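Local coordinates for protein ORF98 PTP-2 (Cydia pomonella granulosis virus, PDB 6I28) that probably removes phosphate from tyrosine and serine or threonine residues of proteins, as a viral member of the dual-specificity phosphatase family, at residues D10-Y24 against A130-P142. Sequence-based numbering, arbitrary orientation.
Sequences DATRINQDLFVGGFY and AFQYVYGKRAVHP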
loop_
_atom_site.group_PDB
_atom_site.type_symbol
_atom_site.label_atom_id
_atom_site.label_comp_id
_atom_site.label_asym_id
_atom_site.label_seq_id
_atom_site.Cartn_x
_atom_site.Cartn_y
_atom_site.Cartn_z
ATOM N N ASP A 10 1.203 15.061 -3.057
ATOM C CA ASP A 10 0.784 14.192 -4.148
ATOM C C ASP A 10 0.426 12.829 -3.575
ATOM O O ASP A 10 1.282 11.924 -3.410
ATOM C CB ASP A 10 1.865 14.092 -5.218
ATOM C CG ASP A 10 1.604 12.953 -6.191
ATOM O OD1 ASP A 10 0.457 12.866 -6.702
ATOM O OD2 ASP A 10 2.536 12.128 -6.409
ATOM N N ALA A 11 -0.866 12.680 -3.290
ATOM C CA ALA A 11 -1.485 11.429 -2.911
ATOM C C ALA A 11 -2.919 11.410 -3.428
ATOM O O ALA A 11 -3.564 12.454 -3.589
ATOM C CB ALA A 11 -1.436 11.256 -1.401
ATOM N N THR A 12 -3.427 10.207 -3.632
ATOM C CA THR A 12 -4.709 9.987 -4.272
ATOM C C THR A 12 -5.565 9.037 -3.436
ATOM O O THR A 12 -5.066 8.019 -2.932
ATOM C CB THR A 12 -4.495 9.401 -5.661
ATOM O OG1 THR A 12 -3.449 10.098 -6.341
ATOM C CG2 THR A 12 -5.768 9.482 -6.458
ATOM N N ARG A 13 -6.841 9.377 -3.270
ATOM C CA ARG A 13 -7.762 8.433 -2.661
ATOM C C ARG A 13 -8.020 7.296 -3.626
ATOM O O ARG A 13 -8.463 7.537 -4.762
ATOM C CB ARG A 13 -9.090 9.078 -2.269
ATOM C CG ARG A 13 -9.991 8.055 -1.522
ATOM C CD ARG A 13 -11.351 8.623 -1.091
ATOM N NE ARG A 13 -11.312 9.455 0.124
ATOM C CZ ARG A 13 -11.248 8.967 1.356
ATOM N NH1 ARG A 13 -11.193 7.666 1.551
ATOM N NH2 ARG A 13 -11.260 9.777 2.393
ATOM N N ILE A 14 -7.750 6.068 -3.191
ATOM C CA ILE A 14 -7.972 4.883 -4.023
ATOM C C ILE A 14 -9.370 4.282 -3.808
ATOM O O ILE A 14 -10.050 3.892 -4.765
ATOM C CB ILE A 14 -6.866 3.835 -3.728
ATOM C CG1 ILE A 14 -5.466 4.391 -4.003
ATOM C CG2 ILE A 14 -7.078 2.548 -4.555
ATOM C CD1 ILE A 14 -5.335 5.017 -5.412
ATOM N N ASN A 15 -9.824 4.147 -2.572
ATOM C CA ASN A 15 -11.165 3.703 -2.226
ATOM C C ASN A 15 -11.498 4.299 -0.859
ATOM O O ASN A 15 -10.807 5.197 -0.391
ATOM C CB ASN A 15 -11.283 2.174 -2.295
ATOM C CG ASN A 15 -10.452 1.449 -1.267
ATOM O OD1 ASN A 15 -9.954 2.026 -0.287
ATOM N ND2 ASN A 15 -10.304 0.137 -1.474
ATOM N N GLN A 16 -12.579 3.817 -0.225
ATOM C CA GLN A 16 -12.999 4.429 1.032
ATOM C C GLN A 16 -11.990 4.201 2.149
ATOM O O GLN A 16 -12.038 4.915 3.143
ATOM C CB GLN A 16 -14.370 3.908 1.449
ATOM C CG GLN A 16 -15.539 4.767 0.881
ATOM C CD GLN A 16 -15.268 6.305 0.813
ATOM O OE1 GLN A 16 -15.379 6.929 -0.252
ATOM N NE2 GLN A 16 -14.902 6.897 1.952
ATOM N N ASP A 17 -11.065 3.248 1.994
ATOM C CA ASP A 17 -10.118 2.895 3.053
ATOM C C ASP A 17 -8.684 3.345 2.822
ATOM O O ASP A 17 -7.905 3.398 3.787
ATOM C CB ASP A 17 -10.048 1.359 3.244
ATOM C CG ASP A 17 -11.370 0.722 3.495
ATOM O OD1 ASP A 17 -12.145 1.276 4.317
ATOM O OD2 ASP A 17 -11.690 -0.354 2.827
ATOM N N LEU A 18 -8.280 3.621 1.575
ATOM C CA LEU A 18 -6.878 3.728 1.205
ATOM C C LEU A 18 -6.580 4.970 0.382
ATOM O O LEU A 18 -7.340 5.298 -0.538
ATOM C CB LEU A 18 -6.429 2.512 0.350
ATOM C CG LEU A 18 -6.433 1.145 0.985
ATOM C CD1 LEU A 18 -5.997 0.148 -0.065
ATOM C CD2 LEU A 18 -5.536 1.083 2.253
ATOM N N PHE A 19 -5.488 5.647 0.743
ATOM C CA PHE A 19 -4.741 6.605 -0.073
ATOM C C PHE A 19 -3.375 6.046 -0.459
ATOM O O PHE A 19 -2.755 5.277 0.286
ATOM C CB PHE A 19 -4.530 7.928 0.663
ATOM C CG PHE A 19 -5.788 8.631 1.034
ATOM C CD1 PHE A 19 -6.556 8.234 2.106
ATOM C CD2 PHE A 19 -6.196 9.728 0.315
ATOM C CE1 PHE A 19 -7.694 8.923 2.413
ATOM C CE2 PHE A 19 -7.343 10.396 0.645
ATOM C CZ PHE A 19 -8.085 9.990 1.673
ATOM N N VAL A 20 -2.907 6.419 -1.654
ATOM C CA VAL A 20 -1.546 6.114 -2.104
ATOM C C VAL A 20 -0.854 7.403 -2.562
ATOM O O VAL A 20 -1.440 8.227 -3.278
ATOM C CB VAL A 20 -1.527 5.098 -3.260
ATOM C CG1 VAL A 20 -0.130 5.013 -3.791
ATOM C CG2 VAL A 20 -2.082 3.806 -2.846
ATOM N N GLY A 21 0.383 7.602 -2.140
ATOM C CA GLY A 21 1.115 8.771 -2.558
ATOM C C GLY A 21 2.602 8.628 -2.384
ATOM O O GLY A 21 3.116 7.540 -2.092
ATOM N N GLY A 22 3.284 9.755 -2.552
ATOM C CA GLY A 22 4.732 9.762 -2.493
ATOM C C GLY A 22 5.270 10.493 -1.282
ATOM O O GLY A 22 4.608 10.571 -0.254
ATOM N N PHE A 23 6.465 11.035 -1.408
ATOM C CA PHE A 23 7.077 11.877 -0.390
ATOM C C PHE A 23 8.193 12.649 -1.070
ATOM O O PHE A 23 9.074 12.053 -1.722
ATOM C CB PHE A 23 7.598 11.078 0.831
ATOM C CG PHE A 23 8.246 11.982 1.865
ATOM C CD1 PHE A 23 7.467 12.879 2.588
ATOM C CD2 PHE A 23 9.617 11.963 2.086
ATOM C CE1 PHE A 23 8.035 13.759 3.499
ATOM C CE2 PHE A 23 10.189 12.837 2.995
ATOM C CZ PHE A 23 9.384 13.752 3.691
ATOM N N TYR A 24 8.193 13.975 -0.897
ATOM C CA TYR A 24 9.097 14.841 -1.648
ATOM C C TYR A 24 9.813 15.820 -0.738
ATOM O O TYR A 24 10.371 16.805 -1.229
ATOM C CB TYR A 24 8.343 15.591 -2.751
ATOM C CG TYR A 24 7.469 14.674 -3.550
ATOM C CD1 TYR A 24 7.950 14.048 -4.690
ATOM C CD2 TYR A 24 6.182 14.383 -3.126
ATOM C CE1 TYR A 24 7.153 13.167 -5.408
ATOM C CE2 TYR A 24 5.388 13.495 -3.822
ATOM C CZ TYR A 24 5.876 12.906 -4.971
ATOM O OH TYR A 24 5.078 12.031 -5.677
ATOM N N ALA A 130 -7.158 -6.022 -9.950
ATOM C CA ALA A 130 -6.883 -5.030 -8.941
ATOM C C ALA A 130 -6.044 -3.887 -9.485
ATOM O O ALA A 130 -6.210 -2.740 -9.053
ATOM C CB ALA A 130 -6.186 -5.680 -7.746
ATOM N N PHE A 131 -5.084 -4.180 -10.365
ATOM C CA PHE A 131 -4.230 -3.133 -10.882
ATOM C C PHE A 131 -5.072 -2.130 -11.659
ATOM O O PHE A 131 -4.953 -0.924 -11.478
ATOM C CB PHE A 131 -3.119 -3.727 -11.746
ATOM C CG PHE A 131 -2.466 -2.721 -12.655
ATOM C CD1 PHE A 131 -1.541 -1.809 -12.211
ATOM C CD2 PHE A 131 -2.797 -2.706 -13.993
ATOM C CE1 PHE A 131 -0.968 -0.890 -13.089
ATOM C CE2 PHE A 131 -2.235 -1.780 -14.867
ATOM C CZ PHE A 131 -1.342 -0.880 -14.433
ATOM N N GLN A 132 -5.927 -2.614 -12.563
ATOM C CA GLN A 132 -6.762 -1.673 -13.299
ATOM C C GLN A 132 -7.640 -0.830 -12.380
ATOM O O GLN A 132 -7.795 0.373 -12.620
ATOM C CB GLN A 132 -7.609 -2.407 -14.350
ATOM C CG GLN A 132 -6.773 -3.183 -15.392
ATOM C CD GLN A 132 -6.086 -2.276 -16.448
ATOM O OE1 GLN A 132 -5.077 -2.654 -17.048
ATOM N NE2 GLN A 132 -6.621 -1.080 -16.642
ATOM N N TYR A 133 -8.216 -1.415 -11.327
ATOM C CA TYR A 133 -9.020 -0.605 -10.411
ATOM C C TYR A 133 -8.178 0.531 -9.825
ATOM O O TYR A 133 -8.572 1.709 -9.860
ATOM C CB TYR A 133 -9.637 -1.461 -9.288
ATOM C CG TYR A 133 -10.525 -0.620 -8.377
ATOM C CD1 TYR A 133 -11.876 -0.410 -8.670
ATOM C CD2 TYR A 133 -9.994 0.014 -7.244
ATOM C CE1 TYR A 133 -12.681 0.387 -7.862
ATOM C CE2 TYR A 133 -10.789 0.822 -6.424
ATOM C CZ TYR A 133 -12.132 1.000 -6.734
ATOM O OH TYR A 133 -12.917 1.811 -5.915
ATOM N N VAL A 134 -7.011 0.197 -9.271
ATOM C CA VAL A 134 -6.165 1.231 -8.690
ATOM C C VAL A 134 -5.711 2.237 -9.739
ATOM O O VAL A 134 -5.658 3.437 -9.474
ATOM C CB VAL A 134 -4.956 0.623 -7.943
ATOM C CG1 VAL A 134 -4.011 1.737 -7.635
ATOM C CG2 VAL A 134 -5.448 -0.189 -6.780
ATOM N N TYR A 135 -5.374 1.764 -10.954
ATOM C CA TYR A 135 -4.810 2.624 -11.980
ATOM C C TYR A 135 -5.847 3.611 -12.489
ATOM O O TYR A 135 -5.507 4.731 -12.874
ATOM C CB TYR A 135 -4.306 1.793 -13.165
ATOM C CG TYR A 135 -3.518 2.587 -14.198
ATOM C CD1 TYR A 135 -4.165 3.227 -15.259
ATOM C CD2 TYR A 135 -2.136 2.671 -14.134
ATOM C CE1 TYR A 135 -3.439 3.944 -16.209
ATOM C CE2 TYR A 135 -1.404 3.381 -15.082
ATOM C CZ TYR A 135 -2.061 4.017 -16.105
ATOM O OH TYR A 135 -1.344 4.721 -17.034
ATOM N N GLY A 136 -7.116 3.224 -12.442
ATOM C CA GLY A 136 -8.184 4.150 -12.742
ATOM C C GLY A 136 -8.272 5.342 -11.815
ATOM O O GLY A 136 -8.838 6.365 -12.210
ATOM N N LYS A 137 -7.754 5.239 -10.581
ATOM C CA LYS A 137 -7.758 6.385 -9.673
ATOM C C LYS A 137 -6.413 7.106 -9.608
ATOM O O LYS A 137 -6.383 8.322 -9.382
ATOM C CB LYS A 137 -8.158 5.963 -8.248
ATOM C CG LYS A 137 -9.384 5.031 -8.159
ATOM C CD LYS A 137 -10.713 5.794 -7.838
ATOM C CE LYS A 137 -11.867 4.824 -7.484
ATOM N NZ LYS A 137 -12.444 5.119 -6.127
ATOM N N ARG A 138 -5.316 6.391 -9.837
ATOM C CA ARG A 138 -3.981 6.980 -9.808
ATOM C C ARG A 138 -3.131 6.150 -10.749
ATOM O O ARG A 138 -3.055 4.928 -10.581
ATOM C CB ARG A 138 -3.378 6.943 -8.415
ATOM C CG ARG A 138 -1.938 7.559 -8.308
ATOM C CD ARG A 138 -1.396 7.404 -6.900
ATOM N NE ARG A 138 -0.034 7.937 -6.737
ATOM C CZ ARG A 138 0.275 9.228 -6.589
ATOM N NH1 ARG A 138 -0.683 10.148 -6.578
ATOM N NH2 ARG A 138 1.549 9.616 -6.449
ATOM N N ALA A 139 -2.510 6.794 -11.726
ATOM C CA ALA A 139 -1.603 6.089 -12.628
ATOM C C ALA A 139 -0.466 5.500 -11.802
ATOM O O ALA A 139 0.348 6.239 -11.266
ATOM C CB ALA A 139 -1.063 7.022 -13.697
ATOM N N VAL A 140 -0.409 4.188 -11.677
ATOM C CA VAL A 140 0.657 3.502 -10.957
ATOM C C VAL A 140 1.378 2.585 -11.935
ATOM O O VAL A 140 0.874 2.284 -13.030
ATOM C CB VAL A 140 0.093 2.709 -9.753
ATOM C CG1 VAL A 140 -0.525 3.645 -8.765
ATOM C CG2 VAL A 140 -0.962 1.703 -10.280
ATOM N N HIS A 141 2.575 2.163 -11.553
ATOM C CA HIS A 141 3.419 1.345 -12.418
ATOM C C HIS A 141 4.377 0.531 -11.548
ATOM O O HIS A 141 5.556 0.887 -11.408
ATOM C CB HIS A 141 4.197 2.210 -13.415
ATOM C CG HIS A 141 4.767 1.432 -14.562
ATOM N ND1 HIS A 141 6.115 1.406 -14.851
ATOM C CD2 HIS A 141 4.174 0.633 -15.478
ATOM C CE1 HIS A 141 6.326 0.644 -15.911
ATOM N NE2 HIS A 141 5.164 0.169 -16.317
ATOM N N PRO A 142 3.911 -0.569 -10.964
ATOM C CA PRO A 142 4.791 -1.382 -10.122
ATOM C C PRO A 142 5.943 -1.953 -10.928
ATOM O O PRO A 142 5.781 -2.397 -12.072
ATOM C CB PRO A 142 3.863 -2.486 -9.591
ATOM C CG PRO A 142 2.485 -1.900 -9.686
ATOM C CD PRO A 142 2.524 -1.067 -10.952
#
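Arg138 forms a salt bridge with Asp10, gripping it end-on with two nitrogens, one to each carboxylate oxygen. Its NH2 lies 2.7 Å from Asp10 OD2, and its NH1 lies 3.0 Å from Asp10 OD1. Both bonds are fairly straight and stay near the guanidinium plane. The carboxylate is turned 33° against that plane, and both oxygens are met from above the carboxylate plane. NH1 also donates to Thr12 OG1 at 2.8 Å. The Arg138 chain is extended as far as NE, with CG anti to the backbone N (chi1 180°), and this carries the guanidinium past Thr12 to Asp10. Val20 O and Gly21 CA lie over one face of the group.

Farther along the hairpin, Ile14 packs against the last turns of the helix. Its CG2 branch touches Val134 CG2 at 3.9 Å, while CD1 reaches the CB atoms of Lys137 and Arg138. Lys137 bends at chi2 and chi4, folds over Ile14 O and donates to it from NZ at 3.0 Å, from above the carbonyl plane. The same NZ also makes a weak bond to Tyr133 OH.

The contact joins the N-terminal beta-hairpin, 11-13 with 18-21, to the C-terminal end of helix 127-137. The hairpin forms one border of the mixed central sheet of the phosphatase fold, with strand 11-13 outermost.

A second shell positions these groups. Tyr24 OH donates to Asp10 OD2 at 2.6 Å on the anti lone pair, so this oxygen holds two donors. Arg138 is also bound by Ala106 O, through NH2, and by Gly107 O, through NE. Both belong to the CHAGVSR sequence, the family's CX5R phosphate-binding loop. At the hairpin turn, Asn15 OD1 accepts from Asp17 N at 2.8 Å in an Asx turn.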